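Local structure of nucleotidyltransferase (Thermus thermophilus HB8, 1WWP) at residues A[35-40]-A[111-116]. The protein is of unknown function but, as a helical member of the nucleotidyltransferase substrate-binding family, probably assists a partner nucleotidyltransferase in holding its substrate. Residues are numbered along the deposited sequence; the frame is centred on the assembly and turned at random.
Sequences EAFWKA and EQVLGR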
loop_
_atom_site.group_PDB
_atom_site.type_symbol
_atom_site.label_atom_id
_atom_site.label_comp_id
_atom_site.label_asym_id
_atom_site.label_seq_id
_atom_site.Cartn_x
_atom_site.Cartn_y
_atom_site.Cartn_z
ATOM N N GLU A 35 -3.467 -8.977 -1.787
ATOM C CA GLU A 35 -4.907 -8.768 -1.778
ATOM C C GLU A 35 -5.599 -9.745 -2.716
ATOM O O GLU A 35 -6.627 -10.326 -2.366
ATOM C CB GLU A 35 -5.239 -7.333 -2.175
ATOM C CG GLU A 35 -4.552 -6.261 -1.302
ATOM C CD GLU A 35 -4.882 -6.357 0.199
ATOM O OE1 GLU A 35 -6.036 -6.698 0.551
ATOM O OE2 GLU A 35 -3.987 -6.067 1.023
ATOM N N ALA A 36 -5.037 -9.930 -3.906
ATOM C CA ALA A 36 -5.621 -10.857 -4.869
ATOM C C ALA A 36 -5.455 -12.279 -4.363
ATOM O O ALA A 36 -6.293 -13.141 -4.597
ATOM C CB ALA A 36 -4.944 -10.716 -6.238
ATOM N N PHE A 37 -4.365 -12.527 -3.653
ATOM C CA PHE A 37 -4.127 -13.864 -3.146
ATOM C C PHE A 37 -5.124 -14.296 -2.054
ATOM O O PHE A 37 -5.729 -15.352 -2.161
ATOM C CB PHE A 37 -2.702 -13.975 -2.612
ATOM C CG PHE A 37 -2.396 -15.304 -2.011
ATOM C CD1 PHE A 37 -2.254 -16.427 -2.816
ATOM C CD2 PHE A 37 -2.295 -15.448 -0.626
ATOM C CE1 PHE A 37 -2.012 -17.687 -2.256
ATOM C CE2 PHE A 37 -2.057 -16.697 -0.054
ATOM C CZ PHE A 37 -1.913 -17.825 -0.875
ATOM N N TRP A 38 -5.320 -13.494 -1.013
ATOM C CA TRP A 38 -6.237 -13.948 0.041
ATOM C C TRP A 38 -7.677 -13.985 -0.437
ATOM O O TRP A 38 -8.466 -14.802 0.022
ATOM C CB TRP A 38 -6.077 -13.112 1.318
ATOM C CG TRP A 38 -6.747 -11.797 1.353
ATOM C CD1 TRP A 38 -6.231 -10.596 0.974
ATOM C CD2 TRP A 38 -8.040 -11.526 1.895
ATOM N NE1 TRP A 38 -7.120 -9.585 1.258
ATOM C CE2 TRP A 38 -8.239 -10.129 1.825
ATOM C CE3 TRP A 38 -9.046 -12.331 2.447
ATOM C CZ2 TRP A 38 -9.406 -9.516 2.277
ATOM C CZ3 TRP A 38 -10.211 -11.724 2.900
ATOM C CH2 TRP A 38 -10.379 -10.327 2.814
ATOM N N LYS A 39 -7.995 -13.135 -1.405
ATOM C CA LYS A 39 -9.333 -13.116 -1.982
ATOM C C LYS A 39 -9.601 -14.402 -2.749
ATOM O O LYS A 39 -10.707 -14.943 -2.708
ATOM C CB LYS A 39 -9.500 -11.902 -2.902
ATOM C CG LYS A 39 -9.653 -10.593 -2.140
ATOM C CD LYS A 39 -10.834 -10.709 -1.215
ATOM C CE LYS A 39 -11.119 -9.415 -0.502
ATOM N NZ LYS A 39 -12.269 -9.644 0.420
ATOM N N ALA A 40 -8.593 -14.911 -3.445
ATOM C CA ALA A 40 -8.782 -16.152 -4.202
ATOM C C ALA A 40 -8.967 -17.316 -3.223
ATOM O O ALA A 40 -9.762 -18.232 -3.456
ATOM C CB ALA A 40 -7.562 -16.412 -5.134
ATOM N N GLU A 111 2.651 -18.718 -5.217
ATOM C CA GLU A 111 2.679 -19.413 -6.497
ATOM C C GLU A 111 2.268 -20.870 -6.299
ATOM O O GLU A 111 1.494 -21.422 -7.074
ATOM C CB GLU A 111 4.091 -19.338 -7.094
ATOM C CG GLU A 111 4.224 -19.924 -8.499
ATOM C CD GLU A 111 5.610 -19.706 -9.110
ATOM O OE1 GLU A 111 5.768 -19.984 -10.319
ATOM O OE2 GLU A 111 6.537 -19.263 -8.393
ATOM N N GLN A 112 2.787 -21.481 -5.244
ATOM C CA GLN A 112 2.493 -22.873 -4.939
ATOM C C GLN A 112 1.066 -23.077 -4.458
ATOM O O GLN A 112 0.418 -24.061 -4.817
ATOM C CB GLN A 112 3.461 -23.394 -3.872
ATOM C CG GLN A 112 4.858 -23.675 -4.377
ATOM C CD GLN A 112 5.779 -24.139 -3.272
ATOM O OE1 GLN A 112 5.419 -25.003 -2.473
ATOM N NE2 GLN A 112 6.978 -23.572 -3.221
ATOM N N VAL A 113 0.571 -22.158 -3.641
ATOM C CA VAL A 113 -0.792 -22.315 -3.148
ATOM C C VAL A 113 -1.767 -22.146 -4.292
ATOM O O VAL A 113 -2.657 -22.960 -4.465
ATOM C CB VAL A 113 -1.118 -21.302 -2.037
ATOM C CG1 VAL A 113 -2.552 -21.529 -1.524
ATOM C CG2 VAL A 113 -0.129 -21.465 -0.897
ATOM N N LEU A 114 -1.591 -21.097 -5.091
ATOM C CA LEU A 114 -2.501 -20.864 -6.208
ATOM C C LEU A 114 -2.576 -22.099 -7.095
ATOM O O LEU A 114 -3.654 -22.465 -7.574
ATOM C CB LEU A 114 -2.052 -19.644 -7.017
ATOM C CG LEU A 114 -2.217 -18.310 -6.284
ATOM C CD1 LEU A 114 -1.691 -17.168 -7.136
ATOM C CD2 LEU A 114 -3.678 -18.106 -5.944
ATOM N N GLY A 115 -1.428 -22.744 -7.294
ATOM C CA GLY A 115 -1.385 -23.951 -8.104
ATOM C C GLY A 115 -2.395 -24.980 -7.619
ATOM O O GLY A 115 -3.298 -25.372 -8.354
ATOM N N ARG A 116 -2.249 -25.411 -6.371
ATOM C CA ARG A 116 -3.161 -26.388 -5.796
ATOM C C ARG A 116 -4.635 -25.994 -5.947
ATOM O O ARG A 116 -5.505 -26.858 -6.039
ATOM C CB ARG A 116 -2.851 -26.575 -4.311
ATOM C CG ARG A 116 -1.400 -26.868 -4.008
ATOM C CD ARG A 116 -1.139 -26.821 -2.513
ATOM N NE ARG A 116 0.288 -26.733 -2.238
ATOM C CZ ARG A 116 0.807 -26.168 -1.153
ATOM N NH1 ARG A 116 0.016 -25.641 -0.228
ATOM N NH2 ARG A 116 2.123 -26.111 -1.005
#
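The phenyl ring of F37 reaches from helix 20-49 to helix 93-116 and meets V113 and L114 there. Segments 35-40 and 111-116 run in roughly the same direction, at 31°, with their axes 11.0 Å apart at closest approach. F37 extends its ring with CG anti to the backbone N (chi1 177°), and the ring edge abuts V113, CE1 lying 3.7 Å from V113 CB, while CZ touches CG1 of the same valine. L114 adds its CG at that edge near CD1, and its CD2 approaches F37 CD1 obliquely at 3.8 Å. L114 CD2 also lies 4.3 Å from A40 CB. Replacing F37 by an alanine would remove the ring that spans the helices and is likely to leave a gap beside V113 and L114. Within segment 35-40, W38 NE1 donates to E35 OE1 (3.2 Å, 163°) in the indole plane but from above the carboxylate plane. E35 also forms a salt bridge to R84, and L114 continues the apolar packing onto L6 of helix 2-13. With F37, V113 and L114 all buried, the two segments are joined in this part of the helical bundle through side-chain hydrocarbon alone, without directional bonds between them.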